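Epoxide hydrolase (Aspergillus niger, PDB 3G02) probably hydrolyses epoxides to vicinal diols, as an engineered enantioselective variant of an alpha/beta-hydrolase-fold epoxide hydrolase. Local coordinates at residues Asp30-Leu35 against Glu67-Glu72; Met168-Val173 against Ala311-Arg316; Ile194-Gly199 against Leu214-Met219. The protein carries 9 engineered substitutions. One frame throughout, in Å; residues are numbered along the deposited sequence.

Interaction 1: residues Asp30-Leu35 against Glu67-Glu72; sequences DDLKTL and EKWLSE
The ammonium of K33 and the carbonyl of W69 approach one shared water. In the conformer described, one of two modelled, K33 NZ donates to the water at 2.8 Å. The water lies 2.8 Å from W69 O and can donate to it, though more acceptors are in reach than it has protons. NZ itself stays 3.7 Å from W69 O, so in this conformer the polar link between the helices probably runs through the water. NZ has a further, weak bond to the backbone O of F73, just past the second helix. In the same conformer the lysine chain is bent at chi2 (-61°) and again at chi4 (68°). These bends lay its CE against the same carbonyl, 3.3 Å from W69 O. CE also passes the indole of W69.

The apolar part lies deeper. L32 CD1 touches CZ2 of W69 at 3.9 Å, and the two side chains cross at about a right angle. L70 reaches back the other way: its CD2 rests 3.5 Å from the carbonyl O of K33. The short helix segments run roughly antiparallel, at 141°.

Helices 271-284 and 292-304 pack on L32 and W69. The contact therefore has an apolar inner side, with the tryptophan nitrogen bonded to S300 OG, and a polar outer side holding a water. There a carbonyl near the C-terminal end of helix 59-71 probably gains from the nearby lysine charge.

Interaction 2: residues Met168-Val173 against Ala311-Arg316; sequences MDNARV and AIHTYR. With FMT (formic acid), chain C.
N170 and H313 are joined by the hydrogen bond of this contact: N170 ND2 donates to H313 NE2 at 3.1 Å, with an N-H...N angle of 165°. The donor sits at the ring edge, close to the histidine plane, and the ring nitrogen lies in the amide plane. Amide and imidazole are nearly coplanar, their planes 17° apart. The side chains come from opposite directions. H313 has chi1 of 65°, which sets its ring between the backbone N and the carbonyl carbon. Each group has a second bond: ND2 also donates to G166 O, and H313 ND1 pairs with R310 O. Since NE2 accepts, the proton of this histidine probably sits on ND1. Bonds at both ring nitrogens would hold the imidazole against rotation.

Packing adds little. The methyl CG2 of T314 lies 3.7 Å from N170 ND2, and the two side chains cross at about a right angle.

Within helix 167-180, R172 grips D169 end-on, NH1 and NH2 both reaching OD1 at 2.9 Å. R172 NE continues to E93. R316 forms salt bridges with D164 and with E47 of the second subunit, so this region borders the dimer interface.

The bound formic acid, probably from the crystallisation liquor, takes a hydrogen bond from Y315 OH to its O2 at 2.6 Å. Y252 OH also bonds this ligand. Y315 is a predicted proton donor of the active site. A pair of tyrosines that activates the epoxide oxygen is typical of alpha/beta-hydrolase-fold epoxide hydrolases, and Y252 and Y315 binding one small oxygen ligand is consistent with such a site.

Interaction 3: residues Ile194-Gly199 against Leu214-Met219; sequences IGSFVG and LNFCNM. Engineered in segment 214-219: F216 (natural residue Leu), N218 (natural residue Ala). With FMT (formic acid), chain D.
The S196 hydroxyl meets the backbone O of an engineered residue, F216, in the loop that faces the helix after the predicted nucleophile D193. In the conformer described, one of two modelled, S196 OG donates to F216 O at 2.9 Å. The hydroxyl stands 30° from the carbonyl plane. With chi1 at -79° it lies beside its own backbone N and faces the loop. S196 OG also packs on the CB of F216 at 3.5 Å and is near the plane of the phenyl ring, at its edge. G191 O is a weaker alternative acceptor for the same hydroxyl.

L214 adds the apolar share. Its CD2 lies 3.7 Å from S196 CA and equally far from S196 OG. The leucine thus packs along the serine from backbone to hydroxyl.

A formic acid molecule, probably from the crystallisation liquor, lies between helix and loop. The backbone N of N218, also engineered, donates to its O1 at 2.9 Å. R200 NE bonds it too. The F216 ring meets that of H375, another predicted active-site residue, nearly perpendicular.

The contact sits where strand 209-214 leaves the central sheet. L214 still pairs with strand 340-345, through G342 and S344, and N215 with G191. Helix 167-180 packs on the helix through V198, and L167 at its start touches I194 and F197. W318 of helix 315-318 touches I194, F216 and N218.

In the fold
Interactions 2 and 3 are neighbours, their centres 13 Å apart. They touch: I194 CD1 lies 3.7 Å from Y315 CE1, and V198 CG1 lies 3.7 Å from A171 CA. Helix 194-205 thus links the two. Interaction 3 is nested within the chain loop that interaction 2 closes. Interaction 2 holds the predicted proton donor Y315, and interaction 3 borders D193 and H375. The side chain of F216 is about 4 Å from that of H375 and about 5 Å from that of D193, while the side chain of T314 is about 8 Å from that of D193. Interaction 1 stands apart, its centre 32 Å from that of interaction 2 and 35 Å from that of interaction 3.

Interaction 1: residues Asp30-Leu35 against Glu67-Glu72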
loop_
_atom_site.group_PDB
_atom_site.type_symbol
_atom_site.label_atom_id
_atom_site.label_comp_id
_atom_site.label_asym_id
_atom_site.label_seq_id
_atom_site.Cartn_x
_atom_site.Cartn_y
_atom_site.Cartn_z
ATOM N N ASP A 30 25.748 11.860 2.381
ATOM C CA ASP A 30 26.430 10.737 3.018
ATOM C C ASP A 30 25.425 9.837 3.728
ATOM O O ASP A 30 25.507 8.613 3.621
ATOM C CB ASP A 30 27.474 11.230 4.027
ATOM C CG ASP A 30 28.608 12.008 3.380
ATOM O OD1 ASP A 30 28.806 11.905 2.146
ATOM O OD2 ASP A 30 29.304 12.732 4.123
ATOM N N ASP A 31 24.483 10.456 4.441
ATOM C CA ASP A 31 23.446 9.724 5.168
ATOM C C ASP A 31 22.615 8.888 4.200
ATOM O O ASP A 31 22.342 7.717 4.461
ATOM C CB ASP A 31 22.547 10.681 5.957
ATOM C CG ASP A 31 21.830 9.995 7.114
ATOM O OD1 ASP A 31 22.473 9.189 7.821
ATOM O OD2 ASP A 31 20.631 10.275 7.333
ATOM N N LEU A 32 22.239 9.489 3.073
ATOM C CA LEU A 32 21.499 8.772 2.036
ATOM C C LEU A 32 22.261 7.542 1.536
ATOM O O LEU A 32 21.695 6.455 1.464
ATOM C CB LEU A 32 21.121 9.710 0.876
ATOM C CG LEU A 32 20.526 9.096 -0.402
ATOM C CD1 LEU A 32 19.279 8.256 -0.104
ATOM C CD2 LEU A 32 20.203 10.177 -1.423
ATOM N N LYS A 33 23.540 7.700 1.207
ATOM C CA LYS A 33 24.318 6.571 0.697
ATOM C C LYS A 33 24.517 5.472 1.745
ATOM O O LYS A 33 24.493 4.287 1.409
ATOM C CB LYS A 33 25.648 7.033 0.085
ATOM C CG LYS A 33 25.484 7.969 -1.121
ATOM C CD LYS A 33 24.737 7.316 -2.289
ATOM C CE LYS A 33 24.112 8.364 -3.210
ATOM N NZ LYS A 33 25.120 9.162 -3.963
ATOM N N THR A 34 24.697 5.866 3.009
ATOM C CA THR A 34 24.760 4.905 4.114
ATOM C C THR A 34 23.467 4.092 4.210
ATOM O O THR A 34 23.510 2.868 4.332
ATOM C CB THR A 34 25.054 5.611 5.456
ATOM O OG1 THR A 34 26.387 6.137 5.422
ATOM C CG2 THR A 34 24.929 4.646 6.639
ATOM N N LEU A 35 22.326 4.771 4.120
ATOM C CA LEU A 35 21.043 4.083 4.240
ATOM C C LEU A 35 20.702 3.253 3.003
ATOM O O LEU A 35 20.055 2.217 3.121
ATOM C CB LEU A 35 19.921 5.057 4.612
ATOM C CG LEU A 35 20.099 5.847 5.921
ATOM C CD1 LEU A 35 18.870 6.687 6.209
ATOM C CD2 LEU A 35 20.426 4.945 7.110
ATOM N N GLU A 67 22.566 -0.702 -6.721
ATOM C CA GLU A 67 23.983 -0.638 -7.075
ATOM C C GLU A 67 24.339 0.664 -7.787
ATOM O O GLU A 67 25.354 1.295 -7.466
ATOM C CB GLU A 67 24.393 -1.847 -7.919
ATOM C CG GLU A 67 25.281 -2.826 -7.169
ATOM C CD GLU A 67 26.563 -2.179 -6.661
ATOM O OE1 GLU A 67 26.718 -2.067 -5.428
ATOM O OE2 GLU A 67 27.408 -1.766 -7.490
ATOM N N LYS A 68 23.501 1.060 -8.743
ATOM C CA LYS A 68 23.662 2.332 -9.453
ATOM C C LYS A 68 23.628 3.520 -8.492
ATOM O O LYS A 68 24.449 4.435 -8.590
ATOM C CB LYS A 68 22.588 2.492 -10.533
ATOM C CG LYS A 68 22.828 1.656 -11.786
ATOM C CD LYS A 68 21.768 1.910 -12.847
ATOM C CE LYS A 68 22.080 1.149 -14.127
ATOM N NZ LYS A 68 20.983 1.284 -15.127
ATOM N N TRP A 69 22.688 3.493 -7.552
ATOM C CA TRP A 69 22.539 4.563 -6.575
ATOM C C TRP A 69 23.793 4.704 -5.709
ATOM O O TRP A 69 24.186 5.812 -5.339
ATOM C CB TRP A 69 21.330 4.279 -5.686
ATOM C CG TRP A 69 20.591 5.484 -5.217
ATOM C CD1 TRP A 69 20.967 6.794 -5.339
ATOM C CD2 TRP A 69 19.343 5.488 -4.521
ATOM N NE1 TRP A 69 20.017 7.612 -4.773
ATOM C CE2 TRP A 69 19.011 6.834 -4.259
ATOM C CE3 TRP A 69 18.471 4.479 -4.092
ATOM C CZ2 TRP A 69 17.838 7.196 -3.592
ATOM C CZ3 TRP A 69 17.311 4.837 -3.427
ATOM C CH2 TRP A 69 17.001 6.182 -3.189
ATOM N N LEU A 70 24.415 3.572 -5.395
ATOM C CA LEU A 70 25.621 3.555 -4.568
ATOM C C LEU A 70 26.905 3.940 -5.305
ATOM O O LEU A 70 27.712 4.721 -4.785
ATOM C CB LEU A 70 25.809 2.174 -3.936
ATOM C CG LEU A 70 24.960 1.797 -2.727
ATOM C CD1 LEU A 70 25.080 0.304 -2.455
ATOM C CD2 LEU A 70 25.346 2.616 -1.496
ATOM N N SER A 71 27.069 3.409 -6.517
ATOM C CA SER A 71 28.352 3.447 -7.231
ATOM C C SER A 71 28.419 4.400 -8.431
ATOM O O SER A 71 29.512 4.728 -8.904
ATOM C CB SER A 71 28.740 2.032 -7.679
ATOM O OG SER A 71 28.828 1.151 -6.576
ATOM N N GLU A 72 27.263 4.836 -8.924
ATOM C CA GLU A 72 27.206 5.722 -10.092
ATOM C C GLU A 72 26.575 7.092 -9.828
ATOM O O GLU A 72 27.028 8.101 -10.372
ATOM C CB GLU A 72 26.503 5.022 -11.264
ATOM C CG GLU A 72 27.266 3.816 -11.822
ATOM C CD GLU A 72 26.484 3.019 -12.860
ATOM O OE1 GLU A 72 26.867 1.856 -13.114
ATOM O OE2 GLU A 72 25.495 3.539 -13.425
HETATM O O HOH W 1 26.587 7.254 -5.297
#

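Interaction 2: residues Met168-Val173 against Ala311-Arg316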
loop_
_atom_site.group_PDB
_atom_site.type_symbol
_atom_site.label_atom_id
_atom_site.label_comp_id
_atom_site.label_asym_id
_atom_site.label_seq_id
_atom_site.Cartn_x
_atom_site.Cartn_y
_atom_site.Cartn_z
ATOM N N MET A 168 -8.908 22.196 -1.947
ATOM C CA MET A 168 -9.287 23.611 -1.987
ATOM C C MET A 168 -8.220 24.499 -1.354
ATOM O O MET A 168 -7.950 25.602 -1.836
ATOM C CB MET A 168 -10.639 23.836 -1.303
ATOM C CG MET A 168 -11.199 25.248 -1.475
ATOM S SD MET A 168 -11.498 25.683 -3.206
ATOM C CE MET A 168 -12.857 24.594 -3.612
ATOM N N ASP A 169 -7.614 24.012 -0.275
ATOM C CA ASP A 169 -6.521 24.716 0.386
ATOM C C ASP A 169 -5.321 24.877 -0.547
ATOM O O ASP A 169 -4.691 25.937 -0.587
ATOM C CB ASP A 169 -6.098 23.974 1.652
ATOM C CG ASP A 169 -7.175 23.969 2.721
ATOM O OD1 ASP A 169 -7.703 25.051 3.055
ATOM O OD2 ASP A 169 -7.489 22.877 3.237
ATOM N N ASN A 170 -5.012 23.817 -1.292
ATOM C CA ASN A 170 -3.965 23.870 -2.303
ATOM C C ASN A 170 -4.260 24.920 -3.370
ATOM O O ASN A 170 -3.377 25.700 -3.744
ATOM C CB ASN A 170 -3.769 22.497 -2.951
ATOM C CG ASN A 170 -2.805 21.612 -2.175
ATOM O OD1 ASN A 170 -1.634 21.509 -2.529
ATOM N ND2 ASN A 170 -3.291 20.973 -1.117
ATOM N N ALA A 171 -5.505 24.933 -3.844
ATOM C CA ALA A 171 -5.957 25.906 -4.840
ATOM C C ALA A 171 -5.816 27.333 -4.319
ATOM O O ALA A 171 -5.303 28.209 -5.018
ATOM C CB ALA A 171 -7.389 25.618 -5.256
ATOM N N ARG A 172 -6.249 27.558 -3.081
ATOM C CA ARG A 172 -6.150 28.880 -2.472
ATOM C C ARG A 172 -4.693 29.363 -2.391
ATOM O O ARG A 172 -4.405 30.537 -2.634
ATOM C CB ARG A 172 -6.813 28.884 -1.093
ATOM C CG ARG A 172 -6.960 30.272 -0.469
ATOM C CD ARG A 172 -7.587 30.208 0.920
ATOM N NE ARG A 172 -6.777 29.412 1.838
ATOM C CZ ARG A 172 -7.084 28.184 2.252
ATOM N NH1 ARG A 172 -8.205 27.598 1.845
ATOM N NH2 ARG A 172 -6.265 27.545 3.074
ATOM N N VAL A 173 -3.776 28.451 -2.072
ATOM C CA VAL A 173 -2.344 28.767 -2.035
ATOM C C VAL A 173 -1.804 29.159 -3.420
ATOM O O VAL A 173 -1.063 30.135 -3.544
ATOM C CB VAL A 173 -1.514 27.602 -1.430
ATOM C CG1 VAL A 173 -0.017 27.826 -1.631
ATOM C CG2 VAL A 173 -1.831 27.443 0.057
ATOM N N ALA A 311 3.295 15.017 1.174
ATOM C CA ALA A 311 2.649 15.295 -0.105
ATOM C C ALA A 311 1.327 14.562 -0.280
ATOM O O ALA A 311 0.473 14.983 -1.063
ATOM C CB ALA A 311 3.591 14.934 -1.236
ATOM N N ILE A 312 1.162 13.457 0.436
ATOM C CA ILE A 312 0.021 12.581 0.172
ATOM C C ILE A 312 -1.285 13.005 0.853
ATOM O O ILE A 312 -2.303 12.330 0.712
ATOM C CB ILE A 312 0.359 11.096 0.453
ATOM C CG1 ILE A 312 0.776 10.888 1.916
ATOM C CG2 ILE A 312 1.450 10.613 -0.521
ATOM C CD1 ILE A 312 0.894 9.430 2.309
ATOM N N HIS A 313 -1.266 14.150 1.538
ATOM C CA HIS A 313 -2.451 14.635 2.260
ATOM C C HIS A 313 -3.692 14.749 1.382
ATOM O O HIS A 313 -4.810 14.542 1.854
ATOM C CB HIS A 313 -2.173 15.970 2.980
ATOM C CG HIS A 313 -1.885 17.123 2.063
ATOM N ND1 HIS A 313 -0.627 17.380 1.560
ATOM C CD2 HIS A 313 -2.687 18.106 1.585
ATOM C CE1 HIS A 313 -0.671 18.459 0.797
ATOM N NE2 HIS A 313 -1.909 18.920 0.797
ATOM N N THR A 314 -3.493 15.063 0.106
ATOM C CA THR A 314 -4.610 15.288 -0.802
ATOM C C THR A 314 -5.352 14.013 -1.179
ATOM O O THR A 314 -6.503 14.077 -1.600
ATOM C CB THR A 314 -4.152 15.953 -2.102
ATOM O OG1 THR A 314 -3.055 15.210 -2.636
ATOM C CG2 THR A 314 -3.717 17.393 -1.840
ATOM N N TYR A 315 -4.702 12.860 -1.037
ATOM C CA TYR A 315 -5.308 11.617 -1.510
ATOM C C TYR A 315 -6.645 11.278 -0.860
ATOM O O TYR A 315 -7.534 10.757 -1.521
ATOM C CB TYR A 315 -4.335 10.445 -1.382
ATOM C CG TYR A 315 -3.361 10.376 -2.528
ATOM C CD1 TYR A 315 -2.237 11.199 -2.557
ATOM C CD2 TYR A 315 -3.570 9.500 -3.594
ATOM C CE1 TYR A 315 -1.337 11.144 -3.616
ATOM C CE2 TYR A 315 -2.681 9.438 -4.659
ATOM C CZ TYR A 315 -1.570 10.265 -4.663
ATOM O OH TYR A 315 -0.676 10.213 -5.709
ATOM N N ARG A 316 -6.791 11.581 0.426
ATOM C CA ARG A 316 -8.054 11.283 1.111
ATOM C C ARG A 316 -9.233 12.082 0.548
ATOM O O ARG A 316 -10.384 11.692 0.736
ATOM C CB ARG A 316 -7.930 11.449 2.625
ATOM C CG ARG A 316 -7.424 12.796 3.092
ATOM C CD ARG A 316 -7.235 12.743 4.584
ATOM N NE ARG A 316 -6.568 13.913 5.147
ATOM C CZ ARG A 316 -5.251 14.037 5.292
ATOM N NH1 ARG A 316 -4.432 13.075 4.881
ATOM N NH2 ARG A 316 -4.749 15.132 5.844
HETATM C C FMT C . -1.302 10.050 -8.745
HETATM O O1 FMT C . -1.548 9.884 -9.936
HETATM O O2 FMT C . -1.440 9.148 -7.917
#

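Interaction 3: residues Ile194-Gly199 against Leu214-Met219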
loop_
_atom_site.group_PDB
_atom_site.type_symbol
_atom_site.label_atom_id
_atom_site.label_comp_id
_atom_site.label_asym_id
_atom_site.label_seq_id
_atom_site.Cartn_x
_atom_site.Cartn_y
_atom_site.Cartn_z
ATOM N N ILE A 194 -2.747 15.365 -9.837
ATOM C CA ILE A 194 -3.435 16.085 -8.761
ATOM C C ILE A 194 -3.552 17.570 -9.111
ATOM O O ILE A 194 -4.574 18.199 -8.840
ATOM C CB ILE A 194 -2.737 15.865 -7.403
ATOM C CG1 ILE A 194 -2.859 14.393 -6.996
ATOM C CG2 ILE A 194 -3.336 16.774 -6.315
ATOM C CD1 ILE A 194 -1.888 13.962 -5.909
ATOM N N GLY A 195 -2.522 18.106 -9.762
ATOM C CA GLY A 195 -2.546 19.486 -10.245
ATOM C C GLY A 195 -3.725 19.811 -11.150
ATOM O O GLY A 195 -4.152 20.963 -11.209
ATOM N N SER A 196 -4.230 18.809 -11.872
ATOM C CA SER A 196 -5.429 18.989 -12.697
ATOM C C SER A 196 -6.625 19.335 -11.831
ATOM O O SER A 196 -7.375 20.263 -12.145
ATOM C CB SER A 196 -5.740 17.740 -13.523
ATOM O OG SER A 196 -4.908 17.653 -14.663
ATOM N N PHE A 197 -6.798 18.596 -10.737
ATOM C CA PHE A 197 -7.936 18.833 -9.856
ATOM C C PHE A 197 -7.811 20.186 -9.166
ATOM O O PHE A 197 -8.799 20.905 -9.048
ATOM C CB PHE A 197 -8.179 17.705 -8.847
ATOM C CG PHE A 197 -9.571 17.727 -8.270
ATOM C CD1 PHE A 197 -10.604 17.030 -8.890
ATOM C CD2 PHE A 197 -9.859 18.492 -7.143
ATOM C CE1 PHE A 197 -11.901 17.070 -8.376
ATOM C CE2 PHE A 197 -11.153 18.536 -6.615
ATOM C CZ PHE A 197 -12.171 17.825 -7.236
ATOM N N VAL A 198 -6.600 20.536 -8.735
ATOM C CA VAL A 198 -6.330 21.885 -8.231
ATOM C C VAL A 198 -6.688 22.914 -9.308
ATOM O O VAL A 198 -7.380 23.898 -9.027
ATOM C CB VAL A 198 -4.868 22.042 -7.762
ATOM C CG1 VAL A 198 -4.580 23.472 -7.298
ATOM C CG2 VAL A 198 -4.570 21.062 -6.635
ATOM N N GLY A 199 -6.252 22.662 -10.543
ATOM C CA GLY A 199 -6.600 23.521 -11.680
ATOM C C GLY A 199 -8.096 23.643 -11.934
ATOM O O GLY A 199 -8.589 24.731 -12.249
ATOM N N LEU A 214 -5.619 21.247 -19.219
ATOM C CA LEU A 214 -5.277 20.010 -18.509
ATOM C C LEU A 214 -4.739 18.940 -19.448
ATOM O O LEU A 214 -5.112 18.884 -20.618
ATOM C CB LEU A 214 -6.504 19.449 -17.783
ATOM C CG LEU A 214 -7.290 20.347 -16.825
ATOM C CD1 LEU A 214 -8.452 19.558 -16.229
ATOM C CD2 LEU A 214 -6.400 20.916 -15.730
ATOM N N ASN A 215 -3.859 18.084 -18.929
ATOM C CA ASN A 215 -3.475 16.867 -19.649
ATOM C C ASN A 215 -3.867 15.598 -18.886
ATOM O O ASN A 215 -3.345 14.512 -19.150
ATOM C CB ASN A 215 -1.985 16.861 -20.020
ATOM C CG ASN A 215 -1.076 16.889 -18.807
ATOM O OD1 ASN A 215 -0.581 15.853 -18.362
ATOM N ND2 ASN A 215 -0.851 18.075 -18.269
ATOM N N PHE A 216 -4.805 15.752 -17.953
ATOM C CA PHE A 216 -5.267 14.655 -17.116
ATOM C C PHE A 216 -6.647 14.996 -16.581
ATOM O O PHE A 216 -6.876 16.122 -16.143
ATOM C CB PHE A 216 -4.290 14.464 -15.949
ATOM C CG PHE A 216 -4.574 13.259 -15.094
ATOM C CD1 PHE A 216 -3.979 12.032 -15.381
ATOM C CD2 PHE A 216 -5.411 13.356 -13.985
ATOM C CE1 PHE A 216 -4.231 10.914 -14.582
ATOM C CE2 PHE A 216 -5.671 12.240 -13.189
ATOM C CZ PHE A 216 -5.074 11.022 -13.486
ATOM N N CYS A 217 -7.558 14.028 -16.625
ATOM C CA CYS A 217 -8.878 14.183 -16.015
ATOM C C CYS A 217 -9.246 12.928 -15.238
ATOM O O CYS A 217 -9.225 11.828 -15.783
ATOM C CB CYS A 217 -9.946 14.499 -17.067
ATOM S SG CYS A 217 -11.595 14.797 -16.348
ATOM N N ASN A 218 -9.592 13.121 -13.967
ATOM C CA ASN A 218 -9.821 12.040 -13.006
ATOM C C ASN A 218 -11.273 11.540 -12.956
ATOM O O ASN A 218 -11.629 10.721 -12.104
ATOM C CB ASN A 218 -9.374 12.512 -11.612
ATOM C CG ASN A 218 -9.122 11.364 -10.645
ATOM O OD1 ASN A 218 -9.387 11.484 -9.444
ATOM N ND2 ASN A 218 -8.596 10.256 -11.156
ATOM N N MET A 219 -12.099 12.021 -13.882
ATOM C CA MET A 219 -13.532 11.708 -13.903
ATOM C C MET A 219 -13.845 10.225 -14.111
ATOM O O MET A 219 -13.049 9.480 -14.686
ATOM C CB MET A 219 -14.225 12.517 -15.004
ATOM C CG MET A 219 -13.932 12.002 -16.418
ATOM S SD MET A 219 -14.698 12.956 -17.729
ATOM C CE MET A 219 -16.431 12.558 -17.480
HETATM C C FMT D . -9.538 16.887 -13.031
HETATM O O1 FMT D . -9.015 15.782 -12.887
HETATM O O2 FMT D . -10.561 17.077 -13.690
#